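Local coordinates for protein lovastatin nonaketide synthase, polyketide synthase component (Aspergillus terreus, PDB 7CPX) that assembles dihydromonacolin L from nine malonyl-CoA units as the iterative polyketide synthase of lovastatin biosynthesis, working with its partner LovC, at residues P1808-D1813 and T2403-L2408; F1273-W1278 and L1814-R1819; R521-G526 and L894-G899. The protein carries 2 engineered substitutions. One frame throughout, in Å; residues are numbered along the deposited sequence.

Contacts 1 and 2 are neighbours, their centres 8 Å apart, whereas the centre of contact 3 lies about 116 Å from the centre of either, on the opposite side of the chain's centre. The first two are buried and both reach the same sheet, in which strands 1804-1811 and 1275-1280 run side by side; helix 1814-1822 follows the first of these after two residues. In each an arginine of 1808-1819 reaches a backbone carbonyl, Arg1812 in contact 1 and Arg1816 in contact 2, with apolar packing beside it. Contact 3, only partly buried, sets helix 883-898 against strand 520-524, and there a tryptophan ring and a glutamate approach the strand backbone, with arginine stems alongside.

Contact 1: residues P1808-D1813 and T2403-L2408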
loop_
_atom_site.group_PDB
_atom_site.type_symbol
_atom_site.label_atom_id
_atom_site.label_comp_id
_atom_site.label_asym_id
_atom_site.label_seq_id
_atom_site.Cartn_x
_atom_site.Cartn_y
_atom_site.Cartn_z
ATOM N N PRO A 1808 -17.351 -12.758 -66.801
ATOM C CA PRO A 1808 -16.845 -12.938 -65.441
ATOM C C PRO A 1808 -16.760 -11.626 -64.684
ATOM O O PRO A 1808 -16.447 -10.571 -65.238
ATOM C CB PRO A 1808 -15.445 -13.511 -65.685
ATOM C CG PRO A 1808 -14.999 -12.798 -66.923
ATOM C CD PRO A 1808 -16.247 -12.519 -67.748
ATOM N N ARG A 1809 -17.041 -11.707 -63.388
ATOM C CA ARG A 1809 -16.901 -10.566 -62.500
ATOM C C ARG A 1809 -16.274 -11.031 -61.197
ATOM O O ARG A 1809 -16.618 -12.095 -60.678
ATOM C CB ARG A 1809 -18.254 -9.896 -62.241
ATOM C CG ARG A 1809 -18.960 -9.465 -63.514
ATOM C CD ARG A 1809 -19.396 -8.024 -63.450
ATOM N NE ARG A 1809 -20.122 -7.630 -64.652
ATOM C CZ ARG A 1809 -19.550 -7.373 -65.819
ATOM N NH1 ARG A 1809 -18.241 -7.464 -65.983
ATOM N NH2 ARG A 1809 -20.311 -7.024 -66.852
ATOM N N LEU A 1810 -15.352 -10.232 -60.674
ATOM C CA LEU A 1810 -14.621 -10.604 -59.471
ATOM C C LEU A 1810 -15.459 -10.267 -58.249
ATOM O O LEU A 1810 -15.715 -9.090 -57.970
ATOM C CB LEU A 1810 -13.279 -9.883 -59.427
ATOM C CG LEU A 1810 -12.518 -9.893 -60.753
ATOM C CD1 LEU A 1810 -11.168 -9.230 -60.604
ATOM C CD2 LEU A 1810 -12.366 -11.311 -61.264
ATOM N N LYS A 1811 -15.890 -11.294 -57.521
ATOM C CA LYS A 1811 -16.710 -11.117 -56.333
ATOM C C LYS A 1811 -16.032 -11.779 -55.144
ATOM O O LYS A 1811 -15.602 -12.933 -55.227
ATOM C CB LYS A 1811 -18.110 -11.698 -56.540
ATOM C CG LYS A 1811 -18.849 -11.063 -57.707
ATOM C CD LYS A 1811 -20.294 -10.727 -57.375
ATOM C CE LYS A 1811 -21.195 -11.945 -57.450
ATOM N NZ LYS A 1811 -22.632 -11.554 -57.478
ATOM N N ARG A 1812 -15.947 -11.044 -54.039
ATOM C CA ARG A 1812 -15.266 -11.544 -52.854
ATOM C C ARG A 1812 -15.823 -12.906 -52.471
ATOM O O ARG A 1812 -16.999 -13.027 -52.112
ATOM C CB ARG A 1812 -15.430 -10.562 -51.696
ATOM C CG ARG A 1812 -14.979 -9.141 -51.993
ATOM C CD ARG A 1812 -13.498 -9.073 -52.304
ATOM N NE ARG A 1812 -13.031 -7.697 -52.417
ATOM C CZ ARG A 1812 -11.808 -7.350 -52.792
ATOM N NH1 ARG A 1812 -10.894 -8.256 -53.093
ATOM N NH2 ARG A 1812 -11.493 -6.060 -52.864
ATOM N N ASP A 1813 -14.978 -13.934 -52.543
ATOM C CA ASP A 1813 -15.388 -15.291 -52.192
ATOM C C ASP A 1813 -15.495 -15.355 -50.673
ATOM O O ASP A 1813 -14.565 -15.737 -49.958
ATOM C CB ASP A 1813 -14.403 -16.314 -52.739
ATOM C CG ASP A 1813 -14.861 -17.742 -52.513
ATOM O OD1 ASP A 1813 -15.969 -17.934 -51.973
ATOM O OD2 ASP A 1813 -14.109 -18.672 -52.874
ATOM N N THR A 2403 -6.934 -12.937 -56.222
ATOM C CA THR A 2403 -6.427 -12.376 -54.982
ATOM C C THR A 2403 -5.622 -11.122 -55.284
ATOM O O THR A 2403 -5.135 -10.926 -56.401
ATOM C CB THR A 2403 -5.567 -13.398 -54.228
ATOM O OG1 THR A 2403 -6.276 -14.640 -54.128
ATOM C CG2 THR A 2403 -5.241 -12.901 -52.838
ATOM N N GLY A 2404 -5.492 -10.268 -54.274
ATOM C CA GLY A 2404 -4.656 -9.093 -54.375
ATOM C C GLY A 2404 -5.343 -7.847 -54.883
ATOM O O GLY A 2404 -4.657 -6.852 -55.150
ATOM N N ILE A 2405 -6.660 -7.863 -55.040
ATOM C CA ILE A 2405 -7.415 -6.685 -55.459
ATOM C C ILE A 2405 -7.979 -6.022 -54.205
ATOM O O ILE A 2405 -8.796 -6.644 -53.508
ATOM C CB ILE A 2405 -8.537 -7.050 -56.436
ATOM C CG1 ILE A 2405 -7.945 -7.744 -57.661
ATOM C CG2 ILE A 2405 -9.292 -5.799 -56.852
ATOM C CD1 ILE A 2405 -8.975 -8.260 -58.620
ATOM N N PRO A 2406 -7.590 -4.792 -53.888
ATOM C CA PRO A 2406 -8.094 -4.148 -52.681
ATOM C C PRO A 2406 -9.492 -3.605 -52.906
ATOM O O PRO A 2406 -9.948 -3.505 -54.055
ATOM C CB PRO A 2406 -7.088 -3.015 -52.449
ATOM C CG PRO A 2406 -6.699 -2.618 -53.828
ATOM C CD PRO A 2406 -6.719 -3.884 -54.658
ATOM N N PRO A 2407 -10.208 -3.253 -51.841
ATOM C CA PRO A 2407 -11.474 -2.536 -52.027
ATOM C C PRO A 2407 -11.256 -1.285 -52.860
ATOM O O PRO A 2407 -10.559 -0.359 -52.435
ATOM C CB PRO A 2407 -11.912 -2.211 -50.593
ATOM C CG PRO A 2407 -11.244 -3.243 -49.754
ATOM C CD PRO A 2407 -9.929 -3.521 -50.420
ATOM N N LEU A 2408 -11.840 -1.255 -54.054
ATOM C CA LEU A 2408 -11.554 -0.203 -55.022
ATOM C C LEU A 2408 -12.287 1.067 -54.612
ATOM O O LEU A 2408 -13.516 1.144 -54.701
ATOM C CB LEU A 2408 -11.964 -0.653 -56.420
ATOM C CG LEU A 2408 -11.360 -1.990 -56.851
ATOM C CD1 LEU A 2408 -11.909 -2.403 -58.194
ATOM C CD2 LEU A 2408 -9.845 -1.908 -56.899
#
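The carbonyl oxygen of Ile2405 takes two hydrogen bonds from the guanidinium of Arg1812. The one from Arg1812 NH2 to Ile2405 O is 2.8 Å long, with an N-H...O angle of 138°. A second, from Arg1812 NH1 to Ile2405 O at 2.7 Å, is less secure, since the position of NH1 is uncertain. The oxygen sits at the edge of the guanidinium, close to its plane; seen from the carbonyl, however, NH2 stands above the peptide plane, 42° out of it. If NH1 is rightly placed, the two bonds to one oxygen would help fix the rotation of the guanidinium. The backbone runs on past its edge, bringing Arg1812 NH2 to 3.2 Å from Pro2406 C and to 3.9 Å from Pro2407 CD. A bend at chi2 (-62°) turns CD of Arg1812 aside, after which the chain runs straight into the loop. Beside this polar grip Leu1810 and Ile2405 direct their side chains at each other and cross at about a right angle, meeting through their CD1 methyls; the modelled spacing of those methyls is too short to be trusted. Met2299 touches Ile2405 and Val2298 touches Leu1810, both from helix 2296-2299. The arrangement ties the end of strand 1804-1811 to the loop that leaves strand 2400-2402, the edge strand of the parallel, Rossmann-type sheet of the ketoreductase, and is consistent with the pairing of structural and catalytic subdomains found in polyketide synthase ketoreductases.

Contact 2: residues F1273-W1278 and L1814-R1819; sequences FARWSW and LARNNR
Arg1816 reaches back from its helix to the carbonyl of Ala1274, giving a hydrogen bond from Arg1816 NH1 to Ala1274 O of 2.5 Å, a shortness not meaningful at this resolution, with an N-H...O angle of 152°. A weak one from Arg1816 NH2 to the same oxygen, at 3.0 Å, completes a two-nitrogen grip. Ala1274 O lies at the edge of the guanidinium, near its plane, while NH1 stands well above the plane of the carbonyl. The third nitrogen, NE, forms a salt bridge with Asp1813, the residue that caps the start of this helix. Asp1813 also pairs with Arg1275 NH2, and this shared carboxylate probably offsets the repulsion between the two arginines, where Arg1816 NH2 lies over one face of the Arg1275 guanidinium, displaced toward its rim. The aliphatic part of Arg1816 serves the packing: its CD lies over the face of the Phe1273 ring in a CH-pi contact, 3.9 Å from the centroid. CG, placed between the backbone N and the carbonyl carbon (chi1 59°), touches Phe1273 CB at 3.6 Å, and the guanidinium beyond stands nearly perpendicular to the ring, at 85°. Phe1273 CD2 meets the helix backbone itself, 3.5 Å from Arg1816 O. Asn1817 lays its side chain against Phe1273, with Asn1817 CG 3.5 Å from Phe1273 CB. The contact thus joins edge strand 1275-1280 of a mixed sheet to the helix that follows strand 1804-1811, consistent with the structural subdomain of polyketide synthase ketoreductases; beside it, helix 2363-2385 of the ketoreductase touches Phe1273 through Thr2368 and Leu2369, and strand 2400-2402 touches Ala1274 and Arg1816.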
loop_
_atom_site.group_PDB
_atom_site.type_symbol
_atom_site.label_atom_id
_atom_site.label_comp_id
_atom_site.label_asym_id
_atom_site.label_seq_id
_atom_site.Cartn_x
_atom_site.Cartn_y
_atom_site.Cartn_z
ATOM N N PHE A 1273 -9.259 -12.315 -51.247
ATOM C CA PHE A 1273 -9.815 -13.428 -52.008
ATOM C C PHE A 1273 -10.986 -12.963 -52.862
ATOM O O PHE A 1273 -11.797 -12.134 -52.442
ATOM C CB PHE A 1273 -10.274 -14.543 -51.068
ATOM C CG PHE A 1273 -9.155 -15.368 -50.499
ATOM C CD1 PHE A 1273 -8.182 -15.909 -51.317
ATOM C CD2 PHE A 1273 -9.086 -15.609 -49.140
ATOM C CE1 PHE A 1273 -7.161 -16.671 -50.791
ATOM C CE2 PHE A 1273 -8.067 -16.368 -48.609
ATOM C CZ PHE A 1273 -7.103 -16.900 -49.435
ATOM N N ALA A 1274 -11.069 -13.509 -54.072
ATOM C CA ALA A 1274 -12.162 -13.208 -54.982
ATOM C C ALA A 1274 -12.337 -14.376 -55.940
ATOM O O ALA A 1274 -11.411 -15.161 -56.159
ATOM C CB ALA A 1274 -11.907 -11.914 -55.760
ATOM N N ARG A 1275 -13.534 -14.483 -56.508
ATOM C CA ARG A 1275 -13.867 -15.538 -57.449
ATOM C C ARG A 1275 -14.456 -14.938 -58.716
ATOM O O ARG A 1275 -15.077 -13.869 -58.691
ATOM C CB ARG A 1275 -14.862 -16.541 -56.847
ATOM C CG ARG A 1275 -16.154 -15.919 -56.349
ATOM C CD ARG A 1275 -17.201 -16.978 -56.027
ATOM N NE ARG A 1275 -16.652 -18.081 -55.243
ATOM C CZ ARG A 1275 -16.360 -19.285 -55.719
ATOM N NH1 ARG A 1275 -16.566 -19.602 -56.988
ATOM N NH2 ARG A 1275 -15.852 -20.200 -54.898
ATOM N N TRP A 1276 -14.248 -15.645 -59.827
ATOM C CA TRP A 1276 -14.813 -15.268 -61.121
ATOM C C TRP A 1276 -16.272 -15.706 -61.155
ATOM O O TRP A 1276 -16.638 -16.729 -61.739
ATOM C CB TRP A 1276 -14.032 -15.902 -62.265
ATOM C CG TRP A 1276 -12.704 -15.283 -62.526
ATOM C CD1 TRP A 1276 -12.059 -14.378 -61.749
ATOM C CD2 TRP A 1276 -11.856 -15.523 -63.655
ATOM N NE1 TRP A 1276 -10.858 -14.034 -62.317
ATOM C CE2 TRP A 1276 -10.708 -14.725 -63.489
ATOM C CE3 TRP A 1276 -11.954 -16.335 -64.788
ATOM C CZ2 TRP A 1276 -9.666 -14.714 -64.413
ATOM C CZ3 TRP A 1276 -10.919 -16.324 -65.704
ATOM C CH2 TRP A 1276 -9.790 -15.519 -65.512
ATOM N N SER A 1277 -17.125 -14.918 -60.508
ATOM C CA SER A 1277 -18.552 -15.141 -60.661
ATOM C C SER A 1277 -18.873 -15.034 -62.143
ATOM O O SER A 1277 -18.748 -13.957 -62.733
ATOM C CB SER A 1277 -19.357 -14.128 -59.847
ATOM O OG SER A 1277 -20.747 -14.384 -59.945
ATOM N N TRP A 1278 -19.243 -16.150 -62.760
ATOM C CA TRP A 1278 -19.528 -16.205 -64.191
ATOM C C TRP A 1278 -21.039 -16.100 -64.356
ATOM O O TRP A 1278 -21.781 -17.029 -64.035
ATOM C CB TRP A 1278 -18.983 -17.488 -64.805
ATOM C CG TRP A 1278 -17.509 -17.479 -65.069
ATOM C CD1 TRP A 1278 -16.536 -18.029 -64.291
ATOM C CD2 TRP A 1278 -16.842 -16.912 -66.201
ATOM N NE1 TRP A 1278 -15.303 -17.834 -64.861
ATOM C CE2 TRP A 1278 -15.463 -17.151 -66.038
ATOM C CE3 TRP A 1278 -17.275 -16.222 -67.335
ATOM C CZ2 TRP A 1278 -14.517 -16.722 -66.964
ATOM C CZ3 TRP A 1278 -16.337 -15.801 -68.253
ATOM C CH2 TRP A 1278 -14.974 -16.050 -68.064
ATOM N N LEU A 1814 -16.672 -14.971 -50.175
ATOM C CA LEU A 1814 -16.866 -14.825 -48.740
ATOM C C LEU A 1814 -16.578 -16.112 -47.984
ATOM O O LEU A 1814 -16.245 -16.054 -46.798
ATOM C CB LEU A 1814 -18.292 -14.357 -48.451
ATOM C CG LEU A 1814 -18.668 -13.001 -49.053
ATOM C CD1 LEU A 1814 -20.098 -12.634 -48.695
ATOM C CD2 LEU A 1814 -17.709 -11.912 -48.596
ATOM N N ALA A 1815 -16.687 -17.270 -48.635
ATOM C CA ALA A 1815 -16.352 -18.519 -47.962
ATOM C C ALA A 1815 -14.883 -18.542 -47.555
ATOM O O ALA A 1815 -14.553 -18.664 -46.369
ATOM C CB ALA A 1815 -16.678 -19.706 -48.869
ATOM N N ARG A 1816 -13.981 -18.408 -48.528
ATOM C CA ARG A 1816 -12.559 -18.466 -48.209
ATOM C C ARG A 1816 -12.073 -17.193 -47.530
ATOM O O ARG A 1816 -11.125 -17.245 -46.741
ATOM C CB ARG A 1816 -11.742 -18.744 -49.470
ATOM C CG ARG A 1816 -11.910 -17.730 -50.579
ATOM C CD ARG A 1816 -11.015 -18.089 -51.748
ATOM N NE ARG A 1816 -11.740 -18.288 -52.997
ATOM C CZ ARG A 1816 -11.632 -17.515 -54.070
ATOM N NH1 ARG A 1816 -10.844 -16.451 -54.086
ATOM N NH2 ARG A 1816 -12.324 -17.824 -55.162
ATOM N N ASN A 1817 -12.702 -16.048 -47.805
ATOM C CA ASN A 1817 -12.391 -14.849 -47.033
ATOM C C ASN A 1817 -12.701 -15.065 -45.560
ATOM O O ASN A 1817 -11.901 -14.710 -44.686
ATOM C CB ASN A 1817 -13.178 -13.652 -47.567
ATOM C CG ASN A 1817 -12.665 -13.163 -48.901
ATOM O OD1 ASN A 1817 -13.148 -13.574 -49.955
ATOM N ND2 ASN A 1817 -11.674 -12.281 -48.864
ATOM N N ASN A 1818 -13.861 -15.656 -45.269
ATOM C CA ASN A 1818 -14.214 -15.975 -43.895
ATOM C C ASN A 1818 -13.249 -16.992 -43.307
ATOM O O ASN A 1818 -12.874 -16.895 -42.136
ATOM C CB ASN A 1818 -15.647 -16.500 -43.837
ATOM C CG ASN A 1818 -16.677 -15.402 -44.002
ATOM O OD1 ASN A 1818 -16.418 -14.240 -43.692
ATOM N ND2 ASN A 1818 -17.856 -15.765 -44.492
ATOM N N ARG A 1819 -12.841 -17.980 -44.102
ATOM C CA ARG A 1819 -11.879 -18.959 -43.607
ATOM C C ARG A 1819 -10.573 -18.283 -43.211
ATOM O O ARG A 1819 -10.020 -18.552 -42.139
ATOM C CB ARG A 1819 -11.632 -20.039 -44.660
ATOM C CG ARG A 1819 -12.726 -21.091 -44.720
ATOM C CD ARG A 1819 -12.301 -22.312 -45.519
ATOM N NE ARG A 1819 -12.525 -22.148 -46.950
ATOM C CZ ARG A 1819 -13.685 -22.362 -47.554
ATOM N NH1 ARG A 1819 -14.763 -22.718 -46.876
ATOM N NH2 ARG A 1819 -13.768 -22.212 -48.873
#

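Contact 3: residues R521-G526 and L894-G899; sequences RRAIVG and LWERFG
Trp895 and Glu896, near the end of helix 883-898, pack on strand 520-524, the middle strand of a three-stranded antiparallel sheet. The arrangement is that expected of the linker between ketosynthase and acyltransferase in fatty acid and polyketide synthases, here meeting a late helix of the acyltransferase region. Residues 894-898 of the helix run antiparallel to 521-524 of the strand, at 173°, their axes 7.7 Å apart at the closest approach. Trp895 has CG anti to its backbone N (chi1 -176°), and the far end of the six-membered ring does the touching: CZ3 lies 3.6 Å from Arg521 CB and also approaches Arg522 O. Arg521 stretches its stem across the indole obliquely, with CD over one face of the ring, and Val517 touches the same indole. Glu896 follows with an extended side chain whose OE2 comes to 2.5 Å from Ala523 N; the angle of 116° makes this a weak hydrogen bond. CB of Ala523, turned toward the helix, rests beside the carboxylate arm, 3.8 Å from Glu896 CG. Arg522 lies side by side with Glu896, pointing the same way, but their charged groups are steeply turned against each other and the salt bridge from Arg522 NE to Glu896 OE2 is long, 3.9 Å. Arg522 NE instead donates to its neighbour Ala523 O at 3.1 Å, and its NH1 to Ile544 O, so the glutamate is a secondary partner. Glu896 O accepts from Ser546 OG in the adjoining strand and also meets Arg521 CD at 3.3 Å. Gly899 then takes a positive phi as the chain departs from helical geometry, and Arg521 NE ends 3.9 Å from Gly899 N.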
loop_
_atom_site.group_PDB
_atom_site.type_symbol
_atom_site.label_atom_id
_atom_site.label_comp_id
_atom_site.label_asym_id
_atom_site.label_seq_id
_atom_site.Cartn_x
_atom_site.Cartn_y
_atom_site.Cartn_z
ATOM N N ARG A 521 18.336 28.496 42.112
ATOM C CA ARG A 521 19.100 29.720 42.279
ATOM C C ARG A 521 20.498 29.407 42.788
ATOM O O ARG A 521 20.704 28.450 43.539
ATOM C CB ARG A 521 18.416 30.671 43.266
ATOM C CG ARG A 521 17.030 31.132 42.857
ATOM C CD ARG A 521 16.358 31.875 44.000
ATOM N NE ARG A 521 15.069 32.438 43.621
ATOM C CZ ARG A 521 13.925 31.768 43.625
ATOM N NH1 ARG A 521 13.873 30.490 43.963
ATOM N NH2 ARG A 521 12.805 32.394 43.279
ATOM N N ARG A 522 21.459 30.226 42.371
ATOM C CA ARG A 522 22.786 30.222 42.960
ATOM C C ARG A 522 23.331 31.639 42.925
ATOM O O ARG A 522 22.941 32.454 42.085
ATOM C CB ARG A 522 23.743 29.264 42.232
ATOM C CG ARG A 522 25.166 29.240 42.795
ATOM C CD ARG A 522 25.203 28.843 44.270
ATOM N NE ARG A 522 26.495 29.120 44.887
ATOM C CZ ARG A 522 27.444 28.220 45.105
ATOM N NH1 ARG A 522 27.290 26.949 44.768
ATOM N NH2 ARG A 522 28.581 28.604 45.680
ATOM N N ALA A 523 24.223 31.931 43.864
ATOM C CA ALA A 523 24.842 33.242 43.968
ATOM C C ALA A 523 26.327 33.066 44.232
ATOM O O ALA A 523 26.725 32.196 45.014
ATOM C CB ALA A 523 24.189 34.068 45.074
ATOM N N ILE A 524 27.136 33.892 43.581
ATOM C CA ILE A 524 28.587 33.813 43.642
ATOM C C ILE A 524 29.104 35.087 44.291
ATOM O O ILE A 524 28.616 36.186 44.004
ATOM C CB ILE A 524 29.191 33.626 42.237
ATOM C CG1 ILE A 524 28.471 32.501 41.489
ATOM C CG2 ILE A 524 30.669 33.339 42.332
ATOM C CD1 ILE A 524 28.498 31.160 42.195
ATOM N N VAL A 525 30.092 34.937 45.167
ATOM C CA VAL A 525 30.636 36.039 45.949
ATOM C C VAL A 525 32.052 36.317 45.467
ATOM O O VAL A 525 32.888 35.408 45.421
ATOM C CB VAL A 525 30.619 35.719 47.454
ATOM C CG1 VAL A 525 31.289 36.825 48.244
ATOM C CG2 VAL A 525 29.190 35.522 47.930
ATOM N N GLY A 526 32.315 37.572 45.111
ATOM C CA GLY A 526 33.634 37.970 44.665
ATOM C C GLY A 526 33.749 39.464 44.441
ATOM O O GLY A 526 32.886 40.072 43.801
ATOM N N LEU A 894 20.317 36.237 50.781
ATOM C CA LEU A 894 19.013 36.884 50.669
ATOM C C LEU A 894 18.382 36.618 49.309
ATOM O O LEU A 894 17.189 36.301 49.217
ATOM C CB LEU A 894 19.159 38.386 50.901
ATOM C CG LEU A 894 19.236 38.847 52.356
ATOM C CD1 LEU A 894 19.846 40.234 52.435
ATOM C CD2 LEU A 894 17.853 38.834 52.983
ATOM N N TRP A 895 19.168 36.752 48.241
ATOM C CA TRP A 895 18.639 36.539 46.899
ATOM C C TRP A 895 18.257 35.080 46.687
ATOM O O TRP A 895 17.139 34.780 46.263
ATOM C CB TRP A 895 19.662 36.986 45.856
ATOM C CG TRP A 895 19.155 36.890 44.455
ATOM C CD1 TRP A 895 18.391 37.806 43.798
ATOM C CD2 TRP A 895 19.374 35.815 43.535
ATOM N NE1 TRP A 895 18.120 37.371 42.525
ATOM C CE2 TRP A 895 18.712 36.150 42.338
ATOM C CE3 TRP A 895 20.065 34.604 43.607
ATOM C CZ2 TRP A 895 18.721 35.317 41.223
ATOM C CZ3 TRP A 895 20.073 33.778 42.500
ATOM C CH2 TRP A 895 19.405 34.138 41.325
ATOM N N GLU A 896 19.167 34.158 47.005
ATOM C CA GLU A 896 18.868 32.743 46.828
ATOM C C GLU A 896 17.627 32.338 47.608
ATOM O O GLU A 896 16.956 31.367 47.245
ATOM C CB GLU A 896 20.062 31.893 47.261
ATOM C CG GLU A 896 21.282 32.037 46.369
ATOM C CD GLU A 896 22.444 31.181 46.831
ATOM O OE1 GLU A 896 22.317 30.523 47.885
ATOM O OE2 GLU A 896 23.485 31.167 46.141
ATOM N N ARG A 897 17.305 33.064 48.678
ATOM C CA ARG A 897 16.127 32.723 49.465
ATOM C C ARG A 897 14.848 33.366 48.939
ATOM O O ARG A 897 13.802 32.706 48.917
ATOM C CB ARG A 897 16.343 33.117 50.928
ATOM C CG ARG A 897 16.664 31.939 51.836
ATOM C CD ARG A 897 17.864 31.138 51.339
ATOM N NE ARG A 897 18.017 29.883 52.064
ATOM C CZ ARG A 897 18.996 29.014 51.856
ATOM N NH1 ARG A 897 19.948 29.245 50.966
ATOM N NH2 ARG A 897 19.021 27.885 52.556
ATOM N N PHE A 898 14.889 34.628 48.516
ATOM C CA PHE A 898 13.663 35.341 48.159
ATOM C C PHE A 898 13.824 36.135 46.870
ATOM O O PHE A 898 13.428 37.301 46.791
ATOM C CB PHE A 898 13.224 36.264 49.293
ATOM C CG PHE A 898 13.354 35.653 50.654
ATOM C CD1 PHE A 898 12.531 34.611 51.042
ATOM C CD2 PHE A 898 14.299 36.123 51.546
ATOM C CE1 PHE A 898 12.652 34.047 52.296
ATOM C CE2 PHE A 898 14.424 35.567 52.799
ATOM C CZ PHE A 898 13.599 34.526 53.176
ATOM N N GLY A 899 14.417 35.524 45.847
ATOM C CA GLY A 899 14.431 36.136 44.532
ATOM C C GLY A 899 14.913 37.574 44.567
ATOM O O GLY A 899 15.729 37.975 45.406
#